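Aerolysin-like protein (Bombina maxima, PDB 6LH8) belongs to the aerolysin-like pore-forming proteins and probably takes part in forming, or in regulating, a membrane pore that acts on cellular endolysosomes. Local coordinates at residues 67-72 and 78-83; 23-28 and 40-45. All blocks are in the same frame, centred on the assembly; numbering follows the deposited sequence.

Contact 1. Residues 67-72 and 78-83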
loop_
_atom_site.group_PDB
_atom_site.type_symbol
_atom_site.label_atom_id
_atom_site.label_comp_id
_atom_site.label_asym_id
_atom_site.label_seq_id
_atom_site.Cartn_x
_atom_site.Cartn_y
_atom_site.Cartn_z
ATOM N N GLN A 67 14.161 -11.422 7.643
ATOM C CA GLN A 67 13.140 -11.865 6.700
ATOM C C GLN A 67 11.779 -11.887 7.378
ATOM O O GLN A 67 11.618 -12.518 8.426
ATOM C CB GLN A 67 13.453 -13.264 6.162
ATOM C CG GLN A 67 14.548 -13.306 5.139
ATOM C CD GLN A 67 14.574 -14.619 4.375
ATOM O OE1 GLN A 67 15.406 -14.817 3.492
ATOM N NE2 GLN A 67 13.659 -15.519 4.713
ATOM N N LEU A 68 10.789 -11.241 6.766
ATOM C CA LEU A 68 9.436 -11.361 7.285
ATOM C C LEU A 68 8.442 -11.418 6.140
ATOM O O LEU A 68 8.740 -11.049 5.001
ATOM C CB LEU A 68 9.073 -10.236 8.266
ATOM C CG LEU A 68 9.047 -8.755 7.903
ATOM C CD1 LEU A 68 7.767 -8.372 7.167
ATOM C CD2 LEU A 68 9.153 -7.952 9.198
ATOM N N GLU A 69 7.250 -11.910 6.472
ATOM C CA GLU A 69 6.154 -12.072 5.528
ATOM C C GLU A 69 5.020 -11.129 5.904
ATOM O O GLU A 69 4.289 -11.391 6.873
ATOM C CB GLU A 69 5.673 -13.523 5.526
ATOM C CG GLU A 69 6.776 -14.493 5.162
ATOM C CD GLU A 69 6.291 -15.916 5.122
ATOM O OE1 GLU A 69 5.358 -16.197 4.341
ATOM O OE2 GLU A 69 6.838 -16.746 5.879
ATOM N N PRO A 70 4.850 -10.020 5.193
ATOM C CA PRO A 70 3.794 -9.066 5.540
ATOM C C PRO A 70 2.411 -9.661 5.339
ATOM O O PRO A 70 2.234 -10.683 4.670
ATOM C CB PRO A 70 4.027 -7.906 4.566
ATOM C CG PRO A 70 5.423 -8.077 4.077
ATOM C CD PRO A 70 5.682 -9.548 4.075
ATOM N N LYS A 71 1.419 -8.992 5.940
ATOM C CA LYS A 71 0.018 -9.334 5.705
ATOM C C LYS A 71 -0.482 -8.796 4.369
ATOM O O LYS A 71 -1.223 -9.488 3.660
ATOM C CB LYS A 71 -0.871 -8.790 6.832
ATOM C CG LYS A 71 -0.503 -9.249 8.236
ATOM C CD LYS A 71 -1.689 -9.141 9.205
ATOM C CE LYS A 71 -2.339 -7.763 9.173
ATOM N NZ LYS A 71 -3.153 -7.494 10.402
ATOM N N HIS A 72 -0.116 -7.563 4.025
ATOM C CA HIS A 72 -0.645 -6.870 2.851
ATOM C C HIS A 72 0.379 -6.905 1.724
ATOM O O HIS A 72 1.476 -6.361 1.868
ATOM C CB HIS A 72 -1.003 -5.425 3.196
ATOM C CG HIS A 72 -1.894 -5.306 4.390
ATOM N ND1 HIS A 72 -3.174 -5.811 4.407
ATOM C CD2 HIS A 72 -1.688 -4.753 5.609
ATOM C CE1 HIS A 72 -3.722 -5.577 5.587
ATOM N NE2 HIS A 72 -2.842 -4.939 6.335
ATOM N N THR A 78 4.103 -13.744 -2.571
ATOM C CA THR A 78 4.032 -14.430 -1.295
ATOM C C THR A 78 5.397 -14.709 -0.686
ATOM O O THR A 78 5.458 -15.166 0.462
ATOM C CB THR A 78 3.257 -15.752 -1.446
ATOM O OG1 THR A 78 2.679 -16.110 -0.188
ATOM C CG2 THR A 78 4.174 -16.868 -1.923
ATOM N N GLU A 79 6.484 -14.434 -1.398
ATOM C CA GLU A 79 7.806 -14.662 -0.849
ATOM C C GLU A 79 8.131 -13.617 0.221
ATOM O O GLU A 79 7.648 -12.484 0.163
ATOM C CB GLU A 79 8.856 -14.617 -1.956
ATOM C CG GLU A 79 8.952 -15.904 -2.765
ATOM C CD GLU A 79 9.363 -17.094 -1.917
ATOM O OE1 GLU A 79 8.473 -17.864 -1.497
ATOM O OE2 GLU A 79 10.579 -17.258 -1.670
ATOM N N PRO A 80 8.947 -13.977 1.206
ATOM C CA PRO A 80 9.295 -13.024 2.262
ATOM C C PRO A 80 10.094 -11.846 1.731
ATOM O O PRO A 80 10.795 -11.935 0.718
ATOM C CB PRO A 80 10.134 -13.862 3.237
ATOM C CG PRO A 80 9.754 -15.289 2.934
ATOM C CD PRO A 80 9.497 -15.318 1.469
ATOM N N ILE A 81 9.974 -10.732 2.438
ATOM C CA ILE A 81 10.827 -9.564 2.238
ATOM C C ILE A 81 12.072 -9.746 3.090
ATOM O O ILE A 81 11.967 -10.103 4.268
ATOM C CB ILE A 81 10.090 -8.272 2.642
ATOM C CG1 ILE A 81 8.680 -8.214 2.041
ATOM C CG2 ILE A 81 10.936 -7.031 2.300
ATOM C CD1 ILE A 81 8.622 -8.456 0.566
ATOM N N THR A 82 13.246 -9.473 2.522
ATOM C CA THR A 82 14.501 -9.527 3.263
ATOM C C THR A 82 15.017 -8.109 3.468
ATOM O O THR A 82 15.423 -7.445 2.511
ATOM C CB THR A 82 15.541 -10.376 2.539
ATOM O OG1 THR A 82 15.011 -11.689 2.332
ATOM C CG2 THR A 82 16.821 -10.479 3.371
ATOM N N PHE A 83 14.986 -7.643 4.709
ATOM C CA PHE A 83 15.677 -6.419 5.084
ATOM C C PHE A 83 17.091 -6.759 5.541
ATOM O O PHE A 83 17.377 -7.870 5.979
ATOM C CB PHE A 83 14.937 -5.689 6.207
ATOM C CG PHE A 83 13.490 -5.374 5.899
ATOM C CD1 PHE A 83 13.160 -4.304 5.091
ATOM C CD2 PHE A 83 12.465 -6.121 6.462
ATOM C CE1 PHE A 83 11.825 -3.997 4.821
ATOM C CE2 PHE A 83 11.119 -5.829 6.197
ATOM C CZ PHE A 83 10.801 -4.760 5.373
#
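L68 and I81 join the two segments as an antiparallel hydrogen-bonded pair: L68 N donates to I81 O at 3.0 Å, and I81 N returns a bond to L68 O at 2.9 Å. The I81 oxygen also receives a CA-H...O contact, with Q67 CA 3.2 Å away.

The tight part lies on the side that carries L68 and I81. L68 CG stands between its backbone N and carbonyl carbon (chi1 61°), and from there it meets the rim of the F83 ring in the ring plane, 4.0 Å from CE2. The I81 methyl CG2 sits over one face of the same ring, offset toward its rim, so edge and face are met from different strands. I81 sends its other branch against P70, CG1 to the proline CG at 3.8 Å, with the two side chains crossing at about a right angle.

The face carrying Q67 and T82 is more open to solvent and held by weaker bonding. These two residues, the non-hydrogen-bonded pair, lie alongside each other with Q67 CG 3.3 Å from T82 OG1; any bond from that hydroxyl to the amide OE1 is weak and not settled. Past the strand ends, the extended E69 chain lays its CG on P80 CG at 3.8 Å.

The pair is thus a short two-stranded ribbon, 65-68 with 81-84, closed by a long loop and prolonged by backbone bonding of F83 with I66. Its apolar side rests on the large sheet: L68 against V5 and V7 of strand 4-28 and Y139 of strand 133-154, P70 against H50 and Y139, and F83 against H50 and I52 of strand 41-53.

Contact 2. Residues 23-28 and 40-45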
loop_
_atom_site.group_PDB
_atom_site.type_symbol
_atom_site.label_atom_id
_atom_site.label_comp_id
_atom_site.label_asym_id
_atom_site.label_seq_id
_atom_site.Cartn_x
_atom_site.Cartn_y
_atom_site.Cartn_z
ATOM N N ASP A 23 -8.579 11.681 -7.951
ATOM C CA ASP A 23 -8.857 12.595 -9.057
ATOM C C ASP A 23 -10.359 12.631 -9.295
ATOM O O ASP A 23 -11.103 11.786 -8.790
ATOM C CB ASP A 23 -8.124 12.175 -10.344
ATOM C CG ASP A 23 -7.986 13.326 -11.340
ATOM O OD1 ASP A 23 -8.287 14.476 -10.965
ATOM O OD2 ASP A 23 -7.563 13.088 -12.489
ATOM N N GLU A 24 -10.791 13.625 -10.082
ATOM C CA GLU A 24 -12.134 13.691 -10.637
ATOM C C GLU A 24 -12.048 14.004 -12.129
ATOM O O GLU A 24 -11.141 14.708 -12.579
ATOM C CB GLU A 24 -12.994 14.742 -9.933
ATOM C CG GLU A 24 -12.467 16.163 -10.048
ATOM C CD GLU A 24 -13.466 17.201 -9.557
ATOM O OE1 GLU A 24 -14.313 16.861 -8.697
ATOM O OE2 GLU A 24 -13.393 18.362 -10.030
ATOM N N MET A 25 -12.987 13.449 -12.899
ATOM C CA MET A 25 -13.118 13.749 -14.325
ATOM C C MET A 25 -14.574 14.101 -14.602
ATOM O O MET A 25 -15.468 13.334 -14.239
ATOM C CB MET A 25 -12.694 12.551 -15.197
ATOM C CG MET A 25 -11.329 11.948 -14.863
ATOM S SD MET A 25 -10.977 10.380 -15.708
ATOM C CE MET A 25 -10.530 10.977 -17.335
ATOM N N VAL A 26 -14.820 15.248 -15.254
ATOM C CA VAL A 26 -16.188 15.715 -15.473
ATOM C C VAL A 26 -16.469 15.900 -16.963
ATOM O O VAL A 26 -15.576 16.238 -17.746
ATOM C CB VAL A 26 -16.466 17.021 -14.698
ATOM C CG1 VAL A 26 -15.792 18.212 -15.368
ATOM C CG2 VAL A 26 -17.957 17.246 -14.573
ATOM N N ALA A 27 -17.728 15.663 -17.353
ATOM C CA ALA A 27 -18.173 15.841 -18.735
ATOM C C ALA A 27 -19.680 16.078 -18.767
ATOM O O ALA A 27 -20.412 15.608 -17.889
ATOM C CB ALA A 27 -17.811 14.625 -19.595
ATOM N N SER A 28 -20.139 16.788 -19.807
ATOM C CA SER A 28 -21.541 17.172 -19.958
ATOM C C SER A 28 -22.044 16.857 -21.364
ATOM O O SER A 28 -21.287 16.905 -22.338
ATOM C CB SER A 28 -21.748 18.664 -19.666
ATOM O OG SER A 28 -21.443 18.975 -18.316
ATOM N N LYS A 40 -11.243 4.915 -22.208
ATOM C CA LYS A 40 -11.893 3.652 -21.879
ATOM C C LYS A 40 -11.480 3.160 -20.498
ATOM O O LYS A 40 -12.301 2.617 -19.755
ATOM C CB LYS A 40 -11.549 2.601 -22.934
ATOM C CG LYS A 40 -12.120 2.898 -24.313
ATOM C CD LYS A 40 -13.016 1.757 -24.793
ATOM C CE LYS A 40 -13.860 2.190 -25.974
ATOM N NZ LYS A 40 -12.986 2.621 -27.100
ATOM N N GLU A 41 -10.201 3.298 -20.166
ATOM C CA GLU A 41 -9.662 2.858 -18.889
ATOM C C GLU A 41 -8.609 3.860 -18.457
ATOM O O GLU A 41 -7.984 4.516 -19.295
ATOM C CB GLU A 41 -9.020 1.476 -18.968
ATOM C CG GLU A 41 -9.886 0.395 -19.562
ATOM C CD GLU A 41 -9.075 -0.804 -19.989
ATOM O OE1 GLU A 41 -8.118 -0.621 -20.779
ATOM O OE2 GLU A 41 -9.386 -1.920 -19.515
ATOM N N ARG A 42 -8.427 3.986 -17.147
ATOM C CA ARG A 42 -7.321 4.762 -16.602
ATOM C C ARG A 42 -6.377 3.819 -15.870
ATOM O O ARG A 42 -6.812 2.835 -15.274
ATOM C CB ARG A 42 -7.808 5.860 -15.657
ATOM C CG ARG A 42 -7.022 7.125 -15.834
ATOM C CD ARG A 42 -7.674 8.309 -15.168
ATOM N NE ARG A 42 -6.652 8.990 -14.405
ATOM C CZ ARG A 42 -6.820 10.144 -13.783
ATOM N NH1 ARG A 42 -7.990 10.774 -13.845
ATOM N NH2 ARG A 42 -5.815 10.656 -13.107
ATOM N N HIS A 43 -5.080 4.113 -15.931
ATOM C CA HIS A 43 -4.061 3.264 -15.338
ATOM C C HIS A 43 -3.373 4.036 -14.226
ATOM O O HIS A 43 -2.956 5.178 -14.433
ATOM C CB HIS A 43 -3.036 2.827 -16.398
ATOM C CG HIS A 43 -3.660 2.183 -17.601
ATOM N ND1 HIS A 43 -3.656 0.820 -17.793
ATOM C CD2 HIS A 43 -4.313 2.715 -18.660
ATOM C CE1 HIS A 43 -4.268 0.536 -18.933
ATOM N NE2 HIS A 43 -4.683 1.665 -19.472
ATOM N N PHE A 44 -3.263 3.413 -13.057
ATOM C CA PHE A 44 -2.671 4.040 -11.887
ATOM C C PHE A 44 -1.592 3.139 -11.305
ATOM O O PHE A 44 -1.671 1.911 -11.383
ATOM C CB PHE A 44 -3.708 4.310 -10.791
ATOM C CG PHE A 44 -4.843 5.187 -11.218
ATOM C CD1 PHE A 44 -5.980 4.638 -11.787
ATOM C CD2 PHE A 44 -4.804 6.553 -10.990
ATOM C CE1 PHE A 44 -7.043 5.455 -12.151
ATOM C CE2 PHE A 44 -5.849 7.364 -11.344
ATOM C CZ PHE A 44 -6.972 6.821 -11.928
ATOM N N ASP A 45 -0.591 3.759 -10.699
ATOM C CA ASP A 45 0.355 3.009 -9.892
ATOM C C ASP A 45 -0.232 2.798 -8.504
ATOM O O ASP A 45 -0.825 3.713 -7.926
ATOM C CB ASP A 45 1.684 3.753 -9.791
ATOM C CG ASP A 45 2.507 3.643 -11.055
ATOM O OD1 ASP A 45 2.140 2.847 -11.951
ATOM O OD2 ASP A 45 3.525 4.351 -11.145
#
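Strand residues 23-28 and 41-45 run with their nearest CA pairs, D23 to F44 and M25 to R42, both 10.9 Å apart, a spacing that rules out backbone pairing and leaves the contact to side chains.

R42 bridges this distance. Its chain, bent at chi3, brings the guanidinium end-on to D23, where both terminal nitrogens converge on one oxygen: NH1 to OD2 is 2.7 Å and NH2 to OD2 is 3.1 Å. The NH1 bond is the straighter, 155° at the hydrogen. OD2 lies almost in the guanidinium plane, yet the carboxylate plane is turned 84° against it, so the two nitrogens reach the anti side of OD2 from opposite faces of the carboxylate. This is a forked salt bridge on a single oxygen, distinct from the coplanar pairing of two nitrogens with two oxygens. D23 presents that oxygen with CG anti to its backbone N (chi1 -160°), while OD1 takes a weak bond from E24 N.

M25 approaches the guanidinium edge obliquely from the same strand as D23; its sulfur accepts a weak bond from NH1 at 3.5 Å. The M25 chain also packs on F37, L39 and M101.

Each strand has its own backbone partner, D23 bonding to L115 and R42 to V99. Strands 4-28 and 41-53 are separated by two others in the sheet order, so the meeting of their side chains suggests that the sheet curls, consistent with the long, twisted antiparallel sheet of aerolysin-like proteins.

Contacts 1 and 2 lie on opposite sides of the chain's centre, with their own centres 33 Å apart and nearest atoms about 14 Å apart, so they do not touch. Their connection runs through long strands. Strand 41-53 carries R42 of contact 2 and, farther along, H50 and I52, which pack on contact 1; strand 4-28 likewise runs from V5 and V7, which touch L68, to D23 and M25. Contact 1 adds a small ribbon to the sheet's surface, whereas contact 2 ties two strands of that sheet across its apparent curl. One is mainly backbone and apolar packing, the other a polar surface bridge between side chains.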